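PDB 5D6A: predicted ATPase of the ABC class from Vibrio vulnificus, which probably binds and hydrolyses ATP as an ABC-class ATPase and is captured here with the ATP analogue AMP-PNP, its cellular role being unassigned. Local coordinates for residues S299-R304 and Q348-A353; S481-D486 and K492-L497; S498-L503 and V559-N564; N510-V515 and A552-I557. One frame throughout, in Å; residues are numbered along the deposited sequence.

Contact 1 of 4, residues S299-R304 and Q348-A353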
loop_
_atom_site.group_PDB
_atom_site.type_symbol
_atom_site.label_atom_id
_atom_site.label_comp_id
_atom_site.label_asym_id
_atom_site.label_seq_id
_atom_site.Cartn_x
_atom_site.Cartn_y
_atom_site.Cartn_z
ATOM N N SER A 299 11.984 -17.932 10.994
ATOM C CA SER A 299 11.072 -17.123 11.808
ATOM C C SER A 299 11.405 -15.626 11.828
ATOM O O SER A 299 10.708 -14.848 12.481
ATOM C CB SER A 299 11.067 -17.652 13.241
ATOM O OG SER A 299 12.366 -17.590 13.806
ATOM N N ALA A 300 12.457 -15.221 11.118
ATOM C CA ALA A 300 12.871 -13.812 11.095
ATOM C C ALA A 300 11.734 -12.885 10.661
ATOM O O ALA A 300 11.140 -13.074 9.598
ATOM C CB ALA A 300 14.075 -13.631 10.187
HETATM N N MSE A 301 11.444 -11.883 11.493
HETATM C CA MSE A 301 10.368 -10.927 11.228
HETATM C C MSE A 301 10.887 -9.526 11.131
HETATM O O MSE A 301 11.549 -9.040 12.046
HETATM C CB MSE A 301 9.362 -10.990 12.380
HETATM C CG MSE A 301 8.277 -9.906 12.322
HETATM SE SE MSE A 301 7.138 -10.091 10.720
HETATM C CE MSE A 301 6.291 -11.799 11.203
ATOM N N LYS A 302 10.587 -8.856 10.024
ATOM C CA LYS A 302 10.998 -7.474 9.857
ATOM C C LYS A 302 9.909 -6.596 10.426
ATOM O O LYS A 302 8.747 -6.703 10.041
ATOM C CB LYS A 302 11.258 -7.123 8.392
ATOM C CG LYS A 302 11.749 -5.693 8.191
ATOM C CD LYS A 302 12.381 -5.517 6.821
ATOM C CE LYS A 302 12.973 -4.129 6.606
ATOM N NZ LYS A 302 11.953 -3.043 6.578
ATOM N N ILE A 303 10.290 -5.740 11.362
ATOM C CA ILE A 303 9.341 -4.847 11.989
ATOM C C ILE A 303 9.630 -3.419 11.555
ATOM O O ILE A 303 10.780 -3.038 11.347
ATOM C CB ILE A 303 9.358 -4.979 13.530
ATOM C CG1 ILE A 303 10.713 -4.569 14.114
ATOM C CG2 ILE A 303 9.032 -6.410 13.939
ATOM C CD1 ILE A 303 10.777 -4.671 15.623
ATOM N N ARG A 304 8.562 -2.648 11.401
ATOM C CA ARG A 304 8.645 -1.259 10.988
ATOM C C ARG A 304 7.513 -0.513 11.668
ATOM O O ARG A 304 6.758 -1.097 12.449
ATOM C CB ARG A 304 8.520 -1.145 9.466
ATOM C CG ARG A 304 7.223 -1.706 8.897
ATOM C CD ARG A 304 7.175 -1.574 7.384
ATOM N NE ARG A 304 7.225 -0.179 6.951
ATOM C CZ ARG A 304 7.322 0.214 5.683
ATOM N NH1 ARG A 304 7.364 1.508 5.396
ATOM N NH2 ARG A 304 7.386 -0.679 4.696
ATOM N N GLN A 348 6.817 -6.847 20.516
ATOM C CA GLN A 348 6.322 -7.764 21.537
ATOM C C GLN A 348 5.581 -8.948 20.915
ATOM O O GLN A 348 5.758 -10.088 21.344
ATOM C CB GLN A 348 5.395 -7.031 22.505
ATOM C CG GLN A 348 4.984 -7.872 23.703
ATOM C CD GLN A 348 6.166 -8.264 24.574
ATOM O OE1 GLN A 348 7.093 -7.476 24.783
ATOM N NE2 GLN A 348 6.130 -9.480 25.101
ATOM N N GLU A 349 4.757 -8.671 19.907
ATOM C CA GLU A 349 3.995 -9.713 19.220
ATOM C C GLU A 349 4.906 -10.756 18.589
ATOM O O GLU A 349 4.574 -11.939 18.558
ATOM C CB GLU A 349 3.087 -9.099 18.152
ATOM C CG GLU A 349 1.926 -8.292 18.719
ATOM C CD GLU A 349 1.187 -7.471 17.669
ATOM O OE1 GLU A 349 1.727 -7.267 16.559
ATOM O OE2 GLU A 349 0.064 -7.009 17.962
ATOM N N SER A 350 6.058 -10.314 18.092
ATOM C CA SER A 350 7.019 -11.226 17.463
ATOM C C SER A 350 7.665 -12.150 18.509
ATOM O O SER A 350 7.873 -13.341 18.262
ATOM C CB SER A 350 8.082 -10.427 16.711
ATOM O OG SER A 350 7.470 -9.531 15.797
ATOM N N VAL A 351 7.975 -11.593 19.674
ATOM C CA VAL A 351 8.547 -12.384 20.752
ATOM C C VAL A 351 7.519 -13.431 21.172
ATOM O O VAL A 351 7.842 -14.610 21.312
ATOM C CB VAL A 351 8.923 -11.512 21.967
ATOM C CG1 VAL A 351 9.435 -12.382 23.112
ATOM C CG2 VAL A 351 9.959 -10.465 21.577
ATOM N N GLU A 352 6.273 -12.989 21.337
ATOM C CA GLU A 352 5.175 -13.867 21.732
ATOM C C GLU A 352 5.082 -15.072 20.796
ATOM O O GLU A 352 4.940 -16.206 21.247
ATOM C CB GLU A 352 3.843 -13.104 21.706
ATOM C CG GLU A 352 2.692 -13.814 22.418
ATOM C CD GLU A 352 1.339 -13.167 22.161
ATOM O OE1 GLU A 352 0.976 -12.976 20.981
ATOM O OE2 GLU A 352 0.615 -12.885 23.136
ATOM N N ALA A 353 5.179 -14.814 19.495
ATOM C CA ALA A 353 5.076 -15.863 18.469
ATOM C C ALA A 353 6.327 -16.738 18.329
ATOM O O ALA A 353 6.331 -17.686 17.544
ATOM C CB ALA A 353 4.724 -15.238 17.123
#

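Contact 2 of 4, residues S481-D486 and K492-L497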
loop_
_atom_site.group_PDB
_atom_site.type_symbol
_atom_site.label_atom_id
_atom_site.label_comp_id
_atom_site.label_asym_id
_atom_site.label_seq_id
_atom_site.Cartn_x
_atom_site.Cartn_y
_atom_site.Cartn_z
ATOM N N SER A 481 -11.363 -14.703 1.327
ATOM C CA SER A 481 -10.534 -14.440 0.149
ATOM C C SER A 481 -9.558 -13.299 0.357
ATOM O O SER A 481 -9.752 -12.438 1.212
ATOM C CB SER A 481 -11.405 -14.085 -1.049
ATOM O OG SER A 481 -12.322 -15.119 -1.352
ATOM N N ALA A 482 -8.524 -13.288 -0.471
ATOM C CA ALA A 482 -7.500 -12.266 -0.416
ATOM C C ALA A 482 -7.512 -11.425 -1.683
ATOM O O ALA A 482 -7.769 -11.938 -2.774
ATOM C CB ALA A 482 -6.138 -12.917 -0.247
ATOM N N LYS A 483 -7.255 -10.128 -1.521
ATOM C CA LYS A 483 -7.142 -9.201 -2.642
ATOM C C LYS A 483 -5.674 -8.834 -2.726
ATOM O O LYS A 483 -5.238 -7.821 -2.173
ATOM C CB LYS A 483 -8.004 -7.953 -2.450
ATOM C CG LYS A 483 -9.498 -8.216 -2.530
ATOM C CD LYS A 483 -10.290 -6.918 -2.488
ATOM C CE LYS A 483 -11.781 -7.173 -2.646
ATOM N NZ LYS A 483 -12.574 -5.910 -2.647
ATOM N N GLY A 484 -4.912 -9.680 -3.407
ATOM C CA GLY A 484 -3.477 -9.483 -3.546
ATOM C C GLY A 484 -2.785 -9.883 -2.260
ATOM O O GLY A 484 -3.258 -10.761 -1.541
ATOM N N LYS A 485 -1.664 -9.233 -1.971
ATOM C CA LYS A 485 -0.893 -9.509 -0.762
ATOM C C LYS A 485 -1.273 -8.562 0.373
ATOM O O LYS A 485 -1.108 -8.894 1.546
ATOM C CB LYS A 485 0.602 -9.341 -1.045
ATOM C CG LYS A 485 1.142 -10.227 -2.155
ATOM C CD LYS A 485 2.628 -9.990 -2.406
ATOM C CE LYS A 485 2.919 -8.576 -2.895
ATOM N NZ LYS A 485 4.356 -8.378 -3.241
ATOM N N ASP A 486 -1.784 -7.387 0.014
ATOM C CA ASP A 486 -2.120 -6.345 0.981
ATOM C C ASP A 486 -3.376 -6.559 1.816
ATOM O O ASP A 486 -3.412 -6.142 2.967
ATOM C CB ASP A 486 -2.240 -4.998 0.260
ATOM C CG ASP A 486 -0.927 -4.529 -0.333
ATOM O OD1 ASP A 486 0.109 -5.193 -0.106
ATOM O OD2 ASP A 486 -0.930 -3.489 -1.023
ATOM N N LYS A 492 -17.136 -10.014 6.587
ATOM C CA LYS A 492 -17.298 -8.623 6.172
ATOM C C LYS A 492 -16.057 -7.805 6.565
ATOM O O LYS A 492 -15.924 -6.645 6.178
ATOM C CB LYS A 492 -18.562 -8.031 6.819
ATOM C CG LYS A 492 -19.854 -8.656 6.305
ATOM C CD LYS A 492 -21.070 -8.471 7.218
ATOM C CE LYS A 492 -21.483 -7.024 7.455
ATOM N NZ LYS A 492 -20.560 -6.263 8.343
ATOM N N GLU A 493 -15.141 -8.433 7.307
ATOM C CA GLU A 493 -13.937 -7.766 7.812
ATOM C C GLU A 493 -12.745 -7.821 6.862
ATOM O O GLU A 493 -12.420 -8.874 6.319
ATOM C CB GLU A 493 -13.533 -8.394 9.147
ATOM C CG GLU A 493 -14.650 -8.411 10.178
ATOM C CD GLU A 493 -15.165 -7.026 10.508
ATOM O OE1 GLU A 493 -14.339 -6.101 10.649
ATOM O OE2 GLU A 493 -16.396 -6.869 10.643
ATOM N N PHE A 494 -12.095 -6.672 6.685
ATOM C CA PHE A 494 -10.916 -6.550 5.833
ATOM C C PHE A 494 -9.696 -6.260 6.685
ATOM O O PHE A 494 -9.703 -5.330 7.484
ATOM C CB PHE A 494 -11.098 -5.431 4.810
ATOM C CG PHE A 494 -12.122 -5.734 3.759
ATOM C CD1 PHE A 494 -11.750 -6.347 2.570
ATOM C CD2 PHE A 494 -13.454 -5.406 3.953
ATOM C CE1 PHE A 494 -12.687 -6.626 1.594
ATOM C CE2 PHE A 494 -14.399 -5.682 2.980
ATOM C CZ PHE A 494 -14.014 -6.295 1.799
ATOM N N THR A 495 -8.648 -7.060 6.503
ATOM C CA THR A 495 -7.411 -6.902 7.258
ATOM C C THR A 495 -6.307 -6.366 6.362
ATOM O O THR A 495 -6.003 -6.946 5.327
ATOM C CB THR A 495 -6.945 -8.242 7.852
ATOM O OG1 THR A 495 -7.981 -8.787 8.679
ATOM C CG2 THR A 495 -5.682 -8.056 8.681
ATOM N N ASP A 496 -5.705 -5.261 6.778
ATOM C CA ASP A 496 -4.624 -4.643 6.030
ATOM C C ASP A 496 -3.300 -5.342 6.375
ATOM O O ASP A 496 -2.872 -5.356 7.533
ATOM C CB ASP A 496 -4.557 -3.152 6.362
ATOM C CG ASP A 496 -3.543 -2.412 5.529
ATOM O OD1 ASP A 496 -2.794 -3.062 4.771
ATOM O OD2 ASP A 496 -3.492 -1.169 5.634
ATOM N N LEU A 497 -2.661 -5.918 5.361
ATOM C CA LEU A 497 -1.402 -6.634 5.538
ATOM C C LEU A 497 -0.250 -5.968 4.778
ATOM O O LEU A 497 0.758 -6.611 4.495
ATOM C CB LEU A 497 -1.561 -8.080 5.063
ATOM C CG LEU A 497 -2.672 -8.919 5.713
ATOM C CD1 LEU A 497 -2.717 -10.310 5.089
ATOM C CD2 LEU A 497 -2.484 -9.026 7.219
#

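Contact 3 of 4, residues S498-L503 and V559-N564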
loop_
_atom_site.group_PDB
_atom_site.type_symbol
_atom_site.label_atom_id
_atom_site.label_comp_id
_atom_site.label_asym_id
_atom_site.label_seq_id
_atom_site.Cartn_x
_atom_site.Cartn_y
_atom_site.Cartn_z
ATOM N N SER A 498 -0.398 -4.679 4.478
ATOM C CA SER A 498 0.618 -3.921 3.742
ATOM C C SER A 498 1.983 -3.933 4.415
ATOM O O SER A 498 3.005 -4.087 3.750
ATOM C CB SER A 498 0.179 -2.467 3.590
ATOM O OG SER A 498 -1.045 -2.376 2.893
ATOM N N ALA A 499 1.989 -3.757 5.733
ATOM C CA ALA A 499 3.232 -3.710 6.506
ATOM C C ALA A 499 4.034 -5.005 6.435
ATOM O O ALA A 499 5.257 -4.980 6.546
ATOM C CB ALA A 499 2.941 -3.353 7.953
ATOM N N LEU A 500 3.346 -6.129 6.262
ATOM C CA LEU A 500 4.004 -7.424 6.171
ATOM C C LEU A 500 4.597 -7.543 4.775
ATOM O O LEU A 500 4.047 -8.222 3.906
ATOM C CB LEU A 500 3.001 -8.553 6.429
ATOM C CG LEU A 500 2.194 -8.467 7.729
ATOM C CD1 LEU A 500 1.246 -9.652 7.837
ATOM C CD2 LEU A 500 3.102 -8.399 8.944
ATOM N N GLU A 501 5.726 -6.872 4.568
ATOM C CA GLU A 501 6.380 -6.855 3.260
ATOM C C GLU A 501 7.119 -8.145 2.925
ATOM O O GLU A 501 7.486 -8.366 1.777
ATOM C CB GLU A 501 7.312 -5.647 3.129
ATOM C CG GLU A 501 8.500 -5.616 4.083
ATOM C CD GLU A 501 9.351 -4.371 3.895
ATOM O OE1 GLU A 501 8.935 -3.469 3.132
ATOM O OE2 GLU A 501 10.433 -4.289 4.511
ATOM N N GLN A 502 7.344 -8.987 3.926
ATOM C CA GLN A 502 8.006 -10.269 3.697
ATOM C C GLN A 502 7.118 -11.255 2.941
ATOM O O GLN A 502 7.632 -12.165 2.298
ATOM C CB GLN A 502 8.468 -10.889 5.014
ATOM C CG GLN A 502 9.736 -10.274 5.579
ATOM C CD GLN A 502 10.110 -10.872 6.917
ATOM O OE1 GLN A 502 9.334 -10.812 7.863
ATOM N NE2 GLN A 502 11.309 -11.430 7.011
ATOM N N LEU A 503 5.795 -11.084 3.021
ATOM C CA LEU A 503 4.875 -11.975 2.305
ATOM C C LEU A 503 5.211 -11.987 0.826
ATOM O O LEU A 503 5.536 -10.950 0.250
ATOM C CB LEU A 503 3.415 -11.570 2.508
ATOM C CG LEU A 503 2.797 -11.876 3.873
ATOM C CD1 LEU A 503 1.373 -11.342 3.950
ATOM C CD2 LEU A 503 2.816 -13.372 4.146
ATOM N N VAL A 559 0.463 -15.813 10.325
ATOM C CA VAL A 559 -0.965 -15.980 10.608
ATOM C C VAL A 559 -1.317 -15.119 11.821
ATOM O O VAL A 559 -2.350 -14.443 11.840
ATOM C CB VAL A 559 -1.324 -17.449 10.902
ATOM C CG1 VAL A 559 -2.794 -17.581 11.269
ATOM C CG2 VAL A 559 -1.008 -18.330 9.704
HETATM N N MSE A 560 -0.440 -15.147 12.824
HETATM C CA MSE A 560 -0.616 -14.356 14.042
HETATM C C MSE A 560 -0.534 -12.898 13.700
HETATM O O MSE A 560 -1.377 -12.107 14.122
HETATM C CB MSE A 560 0.471 -14.672 15.069
HETATM C CG MSE A 560 0.255 -16.009 15.771
HETATM SE SE MSE A 560 -1.499 -16.051 16.671
HETATM C CE MSE A 560 -1.232 -14.576 17.951
ATOM N N ALA A 561 0.486 -12.530 12.931
ATOM C CA ALA A 561 0.665 -11.142 12.519
ATOM C C ALA A 561 -0.613 -10.601 11.875
ATOM O O ALA A 561 -1.073 -9.507 12.208
ATOM C CB ALA A 561 1.838 -11.022 11.557
ATOM N N ALA A 562 -1.185 -11.376 10.955
ATOM C CA ALA A 562 -2.419 -10.981 10.271
ATOM C C ALA A 562 -3.568 -10.901 11.265
ATOM O O ALA A 562 -4.397 -9.992 11.209
ATOM C CB ALA A 562 -2.752 -11.973 9.168
ATOM N N LEU A 563 -3.597 -11.860 12.183
ATOM C CA LEU A 563 -4.640 -11.941 13.194
ATOM C C LEU A 563 -4.523 -10.797 14.209
ATOM O O LEU A 563 -5.534 -10.309 14.713
ATOM C CB LEU A 563 -4.565 -13.309 13.875
ATOM C CG LEU A 563 -5.742 -13.818 14.700
ATOM C CD1 LEU A 563 -7.044 -13.772 13.914
ATOM C CD2 LEU A 563 -5.440 -15.243 15.144
ATOM N N ASN A 564 -3.292 -10.368 14.490
ATOM C CA ASN A 564 -3.040 -9.255 15.413
ATOM C C ASN A 564 -3.542 -7.933 14.850
ATOM O O ASN A 564 -3.723 -6.971 15.593
ATOM C CB ASN A 564 -1.539 -9.113 15.704
ATOM C CG ASN A 564 -0.974 -10.273 16.500
ATOM O OD1 ASN A 564 -1.699 -10.984 17.189
ATOM N ND2 ASN A 564 0.338 -10.455 16.423
#

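Contact 4 of 4, residues N510-V515 and A552-I557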
loop_
_atom_site.group_PDB
_atom_site.type_symbol
_atom_site.label_atom_id
_atom_site.label_comp_id
_atom_site.label_asym_id
_atom_site.label_seq_id
_atom_site.Cartn_x
_atom_site.Cartn_y
_atom_site.Cartn_z
ATOM N N ASN A 510 -4.416 -16.284 1.294
ATOM C CA ASN A 510 -5.622 -17.107 1.260
ATOM C C ASN A 510 -5.499 -18.211 2.293
ATOM O O ASN A 510 -6.444 -18.495 3.025
ATOM C CB ASN A 510 -5.855 -17.715 -0.126
ATOM C CG ASN A 510 -6.411 -16.715 -1.121
ATOM O OD1 ASN A 510 -7.242 -15.871 -0.776
ATOM N ND2 ASN A 510 -5.986 -16.830 -2.375
ATOM N N ALA A 511 -4.319 -18.819 2.357
ATOM C CA ALA A 511 -4.068 -19.885 3.316
ATOM C C ALA A 511 -4.238 -19.369 4.739
ATOM O O ALA A 511 -4.743 -20.083 5.597
ATOM C CB ALA A 511 -2.677 -20.468 3.121
ATOM N N ILE A 512 -3.818 -18.126 4.983
ATOM C CA ILE A 512 -3.962 -17.518 6.306
ATOM C C ILE A 512 -5.445 -17.461 6.667
ATOM O O ILE A 512 -5.835 -17.790 7.789
ATOM C CB ILE A 512 -3.325 -16.107 6.367
ATOM C CG1 ILE A 512 -1.794 -16.217 6.341
ATOM C CG2 ILE A 512 -3.737 -15.381 7.643
ATOM C CD1 ILE A 512 -1.070 -14.894 6.198
ATOM N N GLY A 513 -6.271 -17.060 5.707
ATOM C CA GLY A 513 -7.708 -16.983 5.928
ATOM C C GLY A 513 -8.317 -18.346 6.202
ATOM O O GLY A 513 -9.230 -18.471 7.024
ATOM N N TRP A 514 -7.818 -19.378 5.523
ATOM C CA TRP A 514 -8.351 -20.725 5.736
ATOM C C TRP A 514 -7.845 -21.375 7.031
ATOM O O TRP A 514 -8.410 -22.366 7.487
ATOM C CB TRP A 514 -8.159 -21.602 4.499
ATOM C CG TRP A 514 -9.070 -21.151 3.401
ATOM C CD1 TRP A 514 -8.735 -20.427 2.294
ATOM C CD2 TRP A 514 -10.490 -21.326 3.350
ATOM N NE1 TRP A 514 -9.852 -20.169 1.540
ATOM C CE2 TRP A 514 -10.944 -20.711 2.164
ATOM C CE3 TRP A 514 -11.423 -21.960 4.183
ATOM C CZ2 TRP A 514 -12.291 -20.711 1.786
ATOM C CZ3 TRP A 514 -12.761 -21.961 3.808
ATOM C CH2 TRP A 514 -13.182 -21.338 2.619
ATOM N N VAL A 515 -6.796 -20.806 7.623
ATOM C CA VAL A 515 -6.313 -21.281 8.916
ATOM C C VAL A 515 -7.265 -20.712 9.957
ATOM O O VAL A 515 -7.673 -21.406 10.883
ATOM C CB VAL A 515 -4.870 -20.834 9.212
ATOM C CG1 VAL A 515 -4.515 -21.076 10.672
ATOM C CG2 VAL A 515 -3.897 -21.556 8.291
ATOM N N ALA A 552 -0.781 -21.576 -0.379
ATOM C CA ALA A 552 0.625 -21.841 -0.056
ATOM C C ALA A 552 0.802 -21.809 1.457
ATOM O O ALA A 552 0.273 -20.913 2.120
ATOM C CB ALA A 552 1.518 -20.806 -0.713
ATOM N N LYS A 553 1.543 -22.775 2.007
ATOM C CA LYS A 553 1.741 -22.834 3.455
ATOM C C LYS A 553 2.322 -21.536 3.996
ATOM O O LYS A 553 3.418 -21.135 3.600
ATOM C CB LYS A 553 2.649 -23.996 3.877
ATOM C CG LYS A 553 2.920 -23.996 5.383
ATOM C CD LYS A 553 3.866 -25.088 5.857
ATOM C CE LYS A 553 3.249 -26.464 5.725
ATOM N NZ LYS A 553 4.080 -27.517 6.373
ATOM N N PRO A 554 1.589 -20.877 4.908
ATOM C CA PRO A 554 2.066 -19.651 5.514
ATOM C C PRO A 554 2.802 -19.946 6.810
ATOM O O PRO A 554 2.619 -21.017 7.388
ATOM C CB PRO A 554 0.772 -18.912 5.824
ATOM C CG PRO A 554 -0.182 -20.005 6.175
ATOM C CD PRO A 554 0.235 -21.218 5.382
ATOM N N ARG A 555 3.634 -19.011 7.258
ATOM C CA ARG A 555 4.343 -19.179 8.517
ATOM C C ARG A 555 3.367 -18.938 9.664
ATOM O O ARG A 555 2.496 -18.069 9.561
ATOM C CB ARG A 555 5.487 -18.183 8.644
ATOM C CG ARG A 555 6.552 -18.285 7.572
ATOM C CD ARG A 555 7.736 -17.403 7.932
ATOM N NE ARG A 555 7.369 -15.993 8.015
ATOM C CZ ARG A 555 8.178 -15.033 8.458
ATOM N NH1 ARG A 555 9.407 -15.318 8.885
ATOM N NH2 ARG A 555 7.752 -13.777 8.489
ATOM N N PRO A 556 3.497 -19.706 10.759
ATOM C CA PRO A 556 2.626 -19.492 11.919
ATOM C C PRO A 556 2.703 -18.053 12.423
ATOM O O PRO A 556 1.690 -17.471 12.810
ATOM C CB PRO A 556 3.195 -20.446 12.969
ATOM C CG PRO A 556 3.842 -21.531 12.185
ATOM C CD PRO A 556 4.333 -20.911 10.905
ATOM N N ILE A 557 3.906 -17.490 12.404
ATOM C CA ILE A 557 4.119 -16.122 12.855
ATOM C C ILE A 557 3.370 -15.124 11.965
ATOM O O ILE A 557 2.930 -14.080 12.439
ATOM C CB ILE A 557 5.631 -15.777 12.931
ATOM C CG1 ILE A 557 5.842 -14.443 13.653
ATOM C CG2 ILE A 557 6.268 -15.763 11.544
ATOM C CD1 ILE A 557 7.297 -14.087 13.874
#

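Contact 1 of 4, residues S299-R304 and Q348-A353
The hydroxyl end of Ser350 comes down over two neighbouring side chains of the strand, Met301 and Ile303, and meets their carbon rather than any polar group. Met301, built as selenomethionine, carries the closer approach: its CG lies 3.6 Å from Ser350 OG. Ile303 adds the branch methyl CG2, 4.0 Å from Ser350 OG. The two strand residues are two apart in sequence and both send CB toward the helix, so OG sits over the join between their side chains while Lys302 between them turns its CB the other way.

Each torsion has a visible consequence. Met301 holds CG opposite its backbone N (chi1 172°) and then folds at chi2 and chi3, which carries SE and CE off Ser350 toward Ile557 on helix 556-564. In Ile303 it is CG1 that takes the tight site between backbone N and carbonyl carbon (chi1 63°), leaving CG2 as the branch that reaches Ser350. The CA atoms of Met301 and Ser350 are 7.1 Å apart, the closest such pair between the two segments.

Strand 301-302 pairs in parallel with strand 357-361, whose sequence resembles a Walker B strand, and helix 339-352 packs against this margin of the mixed ATPase sheet. Trp346 lies against both Met301 and Ile303. Its carbonyl O also takes the hydrogen bond of Ser350 OG. With that bond made inside its own helix, the buried hydroxyl has a polar partner already, and it meets the strand through van der Waals contact.

Contact 2 of 4, residues S481-D486 and K492-L497
Asp486 and Leu497 bring the two backbones together, their CA atoms 4.6 Å apart, at one end of a three-stranded antiparallel meander. Strands 480-483 and 493-496 are its outer strands and run the same way, with strand 487-490 between them. Leu497 N donates to Asp486 O at 2.5 Å, unusually short and not to be pressed at this resolution; the N-H...O angle is 163°, and the donor stands 20° off the carbonyl plane. This bond continues the antiparallel ladder that pairs Thr495 with Leu488, carrying it one step past the regular strands into the turn.

Leu497 follows its own amide in. Its CB lies 3.6 Å from Lys485 O and also packs beside Asp486 O, so the base of the side chain covers the carbonyls of the turn. Asp496 holds CG opposite its backbone N (chi1 -175°), which swings the carboxylate back until OD1 is 3.6 Å from Asp486 O; the polar partner of OD1 is Ser498 OG. The carboxylates of Asp486 and Asp496 stay apart, OD1 to OD1 6.1 Å, a separation that probably limits their mutual repulsion. Farther along, the extended Lys483 chain reaches across to Phe494, NZ approaching CE1 obliquely at 4.3 Å. It is a loose meeting at an exposed margin.

The middle strand fills the gap between the outer two: Phe494 lies on Ser487 and Arg489, Leu497 on Leu488. On the buried side helix 506-519 packs against the sheet, with Val509 touching Ala482 and Leu497, and Trp516 touching Thr495.

Contact 3 of 4, residues S498-L503 and V559-N564
Ala561 takes the end of Leu500 on its methyl group, and the helix around it shows why the touch is confined to so few atoms. At Val559, CB points away from the loop and the side chain goes to Trp516 and Ile533. Met560, a selenomethionine, is turned toward Pro529, Ile533 and Glu352. Ala561 then faces the loop squarely: its CB lies 3.9 Å from Leu500 CD2 and 4.0 Å from Leu500 CD1, so the isopropyl fork straddles the methyl almost evenly. Ala562 comes next at the side of the contact, its backbone N 4.3 Å from Leu500 CD1, while its methyl serves Leu497 and Trp516. Leu563 turns back to Trp516, and Asn564 OD1 is hydrogen-bonded to Arg462.

Leu500 is placed by the loop. It is the centre of an inverse gamma turn, with a weak bond from Glu501 N to Ala499 O, and it opens the type I turn that ends at Leu503. With CG opposite the carbonyl carbon (chi1 -54°), the chain projects straight at the helix, and Trp346 of helix 339-352 packs on its flank.

The chemistry is purely apolar. Two branched methyls against one buried methyl fix no direction as a bond would; the small alanine lets the loop come near, and the loop's polar bonds are made by others, among them Glu501 to Lys302 and Gln502 to the backbone of Ala300 and Lys302.

Contact 4 of 4, residues N510-V515 and A552-I557
Pro554 lays its ring along helix 506-519 where Ala511 and Ile512 present themselves side by side. Starting at CB, the ring meets Ile512 first: Pro554 CB is 3.8 Å from Ile512 CG1. At the next atom both helix residues are in range, Pro554 CG lying 4.0 Å from Ala511 CB and 4.1 Å from Ile512 CG1. CG also nears Val559, in the helix that Pro554 leads into. CD closes the ring against the other neighbour, 3.8 Å from Ala511 CB. One ring thus spans two successive helix residues, its CB end on the isoleucine and its CD end on the alanine.

Ile512 holds CG1 opposite its carbonyl carbon (chi1 -72°), so this branch runs out beside the proline; the two side chains pass each other pointing in opposite directions. CG2 is left for Ala562. Ala511 is also close to the carbonyl O of Ala552, so its small methyl is covered by backbone as well as by the ring. The CA atoms of Ala511 and Ala552 are 6.1 Å apart.

Immediately after Pro554, Arg555 takes the N-cap position of helix 556-564. Its guanidinium has Ile557 CG2 over one face, makes a salt bridge with Asp558 and hydrogen-bonds the carbonyls of Gly298 and Ala300. The extended run before the helix therefore lies between helix 506-519 on one side and the chain entering strand 301-302 on the other, while Ile512 and Val515 reach on to Val559.

In the fold
Contacts 2, 3 and 4 build one C-terminal unit, and contact 1 belongs to the ATPase core against which it rests. Contacts 3 and 4 share helix 556-564, their centres 10 Å apart; contact 2 joins them through Leu497 on Ala562 and Asn510 near Ala482. The core is met at several points: Lys302 NZ pairs with Glu501 OE2 at 2.9 Å, Ala300 O accepts from Gln502 and Arg555, and Met301 CE touches Ile557. Contact 2 lies farther off, about 9 Å from contact 1 at the nearest atoms. The AMP-PNP pocket is formed by residues between 217 and 428, so contacts 2 to 4 supply none of it.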